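PDB 5MQ6: pyridine nucleotide-disulfide oxidoreductase-like protein from Myceliophthora thermophila, which uses FAD, NADPH and molecular oxygen to insert one oxygen atom beside the carbonyl of ketones, polycyclic ones above all, giving esters or lactones. Local coordinates for residues H246-N251 / T476-P481. Sequence-based numbering, arbitrary orientation.
Sequences HTARWN and TGYVTP. With NDP (NADPH dihydro-nicotinamide-adenine-dinucleotide phosphate), chain C.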
loop_
_atom_site.group_PDB
_atom_site.type_symbol
_atom_site.label_atom_id
_atom_site.label_comp_id
_atom_site.label_asym_id
_atom_site.label_seq_id
_atom_site.Cartn_x
_atom_site.Cartn_y
_atom_site.Cartn_z
ATOM N N HIS A 246 14.838 10.509 1.314
ATOM C CA HIS A 246 13.919 9.442 1.705
ATOM C C HIS A 246 14.082 8.333 0.675
ATOM O O HIS A 246 14.425 8.564 -0.463
ATOM C CB HIS A 246 12.484 10.002 1.868
ATOM C CG HIS A 246 11.513 9.093 2.584
ATOM N ND1 HIS A 246 11.023 7.944 2.016
ATOM C CD2 HIS A 246 10.831 9.243 3.747
ATOM C CE1 HIS A 246 10.159 7.363 2.832
ATOM N NE2 HIS A 246 10.001 8.143 3.885
ATOM N N THR A 247 13.936 7.091 1.086
ATOM C CA THR A 247 14.081 5.971 0.170
ATOM C C THR A 247 13.121 6.029 -1.011
ATOM O O THR A 247 13.373 5.499 -2.122
ATOM C CB THR A 247 13.827 4.649 0.965
ATOM O OG1 THR A 247 12.558 4.678 1.664
ATOM C CG2 THR A 247 14.894 4.489 2.046
ATOM N N ALA A 248 11.949 6.601 -0.742
ATOM C CA ALA A 248 10.898 6.752 -1.782
ATOM C C ALA A 248 11.251 7.891 -2.781
ATOM O O ALA A 248 10.645 8.015 -3.837
ATOM C CB ALA A 248 9.563 6.980 -1.125
ATOM N N ARG A 249 12.242 8.716 -2.431
ATOM C CA ARG A 249 12.802 9.680 -3.413
ATOM C C ARG A 249 14.361 9.594 -3.441
ATOM O O ARG A 249 15.078 10.581 -3.050
ATOM C CB ARG A 249 12.282 11.086 -3.087
ATOM C CG ARG A 249 10.777 11.187 -2.853
ATOM C CD ARG A 249 9.964 11.237 -4.174
ATOM N NE ARG A 249 8.495 11.437 -3.912
ATOM C CZ ARG A 249 7.612 10.490 -3.620
ATOM N NH1 ARG A 249 7.974 9.245 -3.504
ATOM N NH2 ARG A 249 6.313 10.797 -3.424
ATOM N N TRP A 250 14.869 8.439 -3.922
ATOM C CA TRP A 250 16.297 8.142 -3.804
ATOM C C TRP A 250 17.198 9.123 -4.580
ATOM O O TRP A 250 16.971 9.385 -5.744
ATOM C CB TRP A 250 16.599 6.801 -4.312
ATOM C CG TRP A 250 17.998 6.292 -3.924
ATOM C CD1 TRP A 250 19.106 6.303 -4.699
ATOM C CD2 TRP A 250 18.378 5.660 -2.685
ATOM N NE1 TRP A 250 20.144 5.731 -4.046
ATOM C CE2 TRP A 250 19.742 5.340 -2.799
ATOM C CE3 TRP A 250 17.683 5.341 -1.500
ATOM C CZ2 TRP A 250 20.449 4.696 -1.772
ATOM C CZ3 TRP A 250 18.341 4.690 -0.493
ATOM C CH2 TRP A 250 19.732 4.379 -0.616
ATOM N N ASN A 251 18.279 9.537 -3.941
ATOM C CA ASN A 251 19.251 10.506 -4.520
ATOM C C ASN A 251 20.536 9.822 -4.955
ATOM O O ASN A 251 21.515 9.694 -4.183
ATOM C CB ASN A 251 19.541 11.611 -3.554
ATOM C CG ASN A 251 20.269 12.767 -4.202
ATOM O OD1 ASN A 251 20.925 12.626 -5.258
ATOM N ND2 ASN A 251 20.141 13.919 -3.592
ATOM N N THR A 476 11.612 5.790 6.614
ATOM C CA THR A 476 10.668 5.974 7.676
ATOM C C THR A 476 9.211 5.855 7.165
ATOM O O THR A 476 8.236 6.099 7.904
ATOM C CB THR A 476 10.934 7.297 8.365
ATOM O OG1 THR A 476 11.262 8.264 7.369
ATOM C CG2 THR A 476 12.157 7.133 9.282
ATOM N N GLY A 477 9.050 5.438 5.927
ATOM C CA GLY A 477 7.775 4.956 5.526
ATOM C C GLY A 477 6.910 6.087 5.004
ATOM O O GLY A 477 7.440 7.120 4.596
ATOM N N TYR A 478 5.602 5.836 4.986
ATOM C CA TYR A 478 4.565 6.639 4.294
ATOM C C TYR A 478 3.424 6.864 5.222
ATOM O O TYR A 478 3.182 6.069 6.108
ATOM C CB TYR A 478 3.976 5.874 3.084
ATOM C CG TYR A 478 5.037 5.380 2.167
ATOM C CD1 TYR A 478 5.804 4.262 2.516
ATOM C CD2 TYR A 478 5.348 6.066 0.950
ATOM C CE1 TYR A 478 6.844 3.805 1.676
ATOM C CE2 TYR A 478 6.388 5.593 0.089
ATOM C CZ TYR A 478 7.145 4.463 0.460
ATOM O OH TYR A 478 8.169 3.947 -0.345
ATOM N N VAL A 479 2.633 7.900 4.968
ATOM C CA VAL A 479 1.363 8.062 5.718
ATOM C C VAL A 479 0.566 6.730 5.681
ATOM O O VAL A 479 0.435 6.087 4.617
ATOM C CB VAL A 479 0.486 9.226 5.193
ATOM C CG1 VAL A 479 -0.879 9.299 5.921
ATOM C CG2 VAL A 479 1.222 10.546 5.350
ATOM N N THR A 480 0.095 6.316 6.865
ATOM C CA THR A 480 -0.623 5.078 6.955
ATOM C C THR A 480 -1.792 4.913 5.903
ATOM O O THR A 480 -2.481 5.890 5.567
ATOM C CB THR A 480 -1.134 4.824 8.391
ATOM O OG1 THR A 480 -1.854 3.609 8.397
ATOM C CG2 THR A 480 -2.077 5.906 8.899
ATOM N N PRO A 481 -1.991 3.669 5.394
ATOM C CA PRO A 481 -3.142 3.405 4.535
ATOM C C PRO A 481 -4.476 3.731 5.201
ATOM O O PRO A 481 -5.466 4.045 4.492
ATOM C CB PRO A 481 -3.012 1.899 4.267
ATOM C CG PRO A 481 -1.503 1.693 4.201
ATOM C CD PRO A 481 -1.056 2.491 5.394
HETATM P PA NDP C . 7.607 1.339 7.251
HETATM O O1A NDP C . 6.557 2.400 7.732
HETATM O O2A NDP C . 7.284 -0.128 7.106
HETATM O O5B NDP C . 8.921 1.560 8.149
HETATM C C5B NDP C . 9.309 2.819 8.659
HETATM C C4B NDP C . 10.399 2.478 9.654
HETATM O O4B NDP C . 10.883 3.690 10.290
HETATM C C3B NDP C . 9.886 1.533 10.745
HETATM O O3B NDP C . 10.820 0.448 10.904
HETATM C C2B NDP C . 9.790 2.485 11.918
HETATM O O2B NDP C . 9.852 1.839 13.222
HETATM C C1B NDP C . 10.936 3.438 11.661
HETATM N N9A NDP C . 10.778 4.664 12.445
HETATM C C8A NDP C . 9.695 5.505 12.506
HETATM N N7A NDP C . 9.914 6.513 13.372
HETATM C C5A NDP C . 11.161 6.272 13.854
HETATM C C6A NDP C . 12.008 6.931 14.838
HETATM N N6A NDP C . 11.538 8.023 15.430
HETATM N N1A NDP C . 13.224 6.397 15.081
HETATM C C2A NDP C . 13.697 5.263 14.472
HETATM N N3A NDP C . 12.984 4.574 13.566
HETATM C C4A NDP C . 11.730 5.057 13.253
HETATM O O3 NDP C . 8.166 1.747 5.814
HETATM P PN NDP C . 8.895 0.864 4.635
HETATM O O1N NDP C . 9.231 1.906 3.521
HETATM O O2N NDP C . 10.052 0.055 5.177
HETATM O O5D NDP C . 7.759 -0.165 4.115
HETATM C C5D NDP C . 6.452 0.387 3.739
HETATM C C4D NDP C . 5.630 -0.622 2.957
HETATM O O4D NDP C . 6.193 -0.831 1.643
HETATM C C3D NDP C . 5.782 -2.013 3.576
HETATM O O3D NDP C . 5.181 -2.216 4.911
HETATM C C2D NDP C . 5.398 -2.929 2.395
HETATM O O2D NDP C . 3.946 -2.961 2.199
HETATM C C1D NDP C . 6.188 -2.265 1.268
HETATM P P2B NDP C . 8.473 1.369 13.936
HETATM O O1X NDP C . 7.526 2.566 13.773
HETATM O O2X NDP C . 8.748 1.176 15.412
HETATM O O3X NDP C . 8.080 0.027 13.302
HETATM O O HOH W 1 10.701 3.562 0.224
#
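Both ring nitrogens of His-246, at the end of strand 244-246, are engaged, tying its own following turn to the loop after strand 471-474: NE2 gives a weak, bent hydrogen bond (128° at the hydrogen) to Gly-477 O, 2.8 Å away, while ND1 accepts the N-H of Ala-248, with N 3.2 Å from ND1. That N lies in the imidazole plane and its bond is nearly straight, which fixes the ring's rotation. NE2 is also weakly bonded to the carbonyl of Gln-230, which receives Thr-476 OG1 as well. With CG anti to the backbone N (chi1 -166°), the imidazole reaches across to Gly-477 and turns an edge toward the face of Tyr-478, the ring centroids 6.0 Å apart. Replacing His-246 by an alanine would probably leave the Ala-248 N-H without its acceptor, remove the weak tie to Gly-477 O and open a gap over the face of Tyr-478. Further along, Ala-248 CB packs obliquely against the phenol, 3.7 Å from Tyr-478 CE2. One water links Thr-247 OG1 to Tyr-478 OH, donating to the phenol oxygen; this hydroxyl is also hydrogen-bonded to Asn-125. Gly-477 CA lies 3.2 Å from the bridging O3 of the NADPH pyrophosphate, where a side chain would strike O1A. Tyr-478 also touches FAD, and its ring edge at CE1 meets NDP O1N, 3.6 Å away. Thus 476-478 line the pyrophosphate and 246-251 backs that loop, beyond adjacent parallel strands of a Rossmann-type NADPH domain.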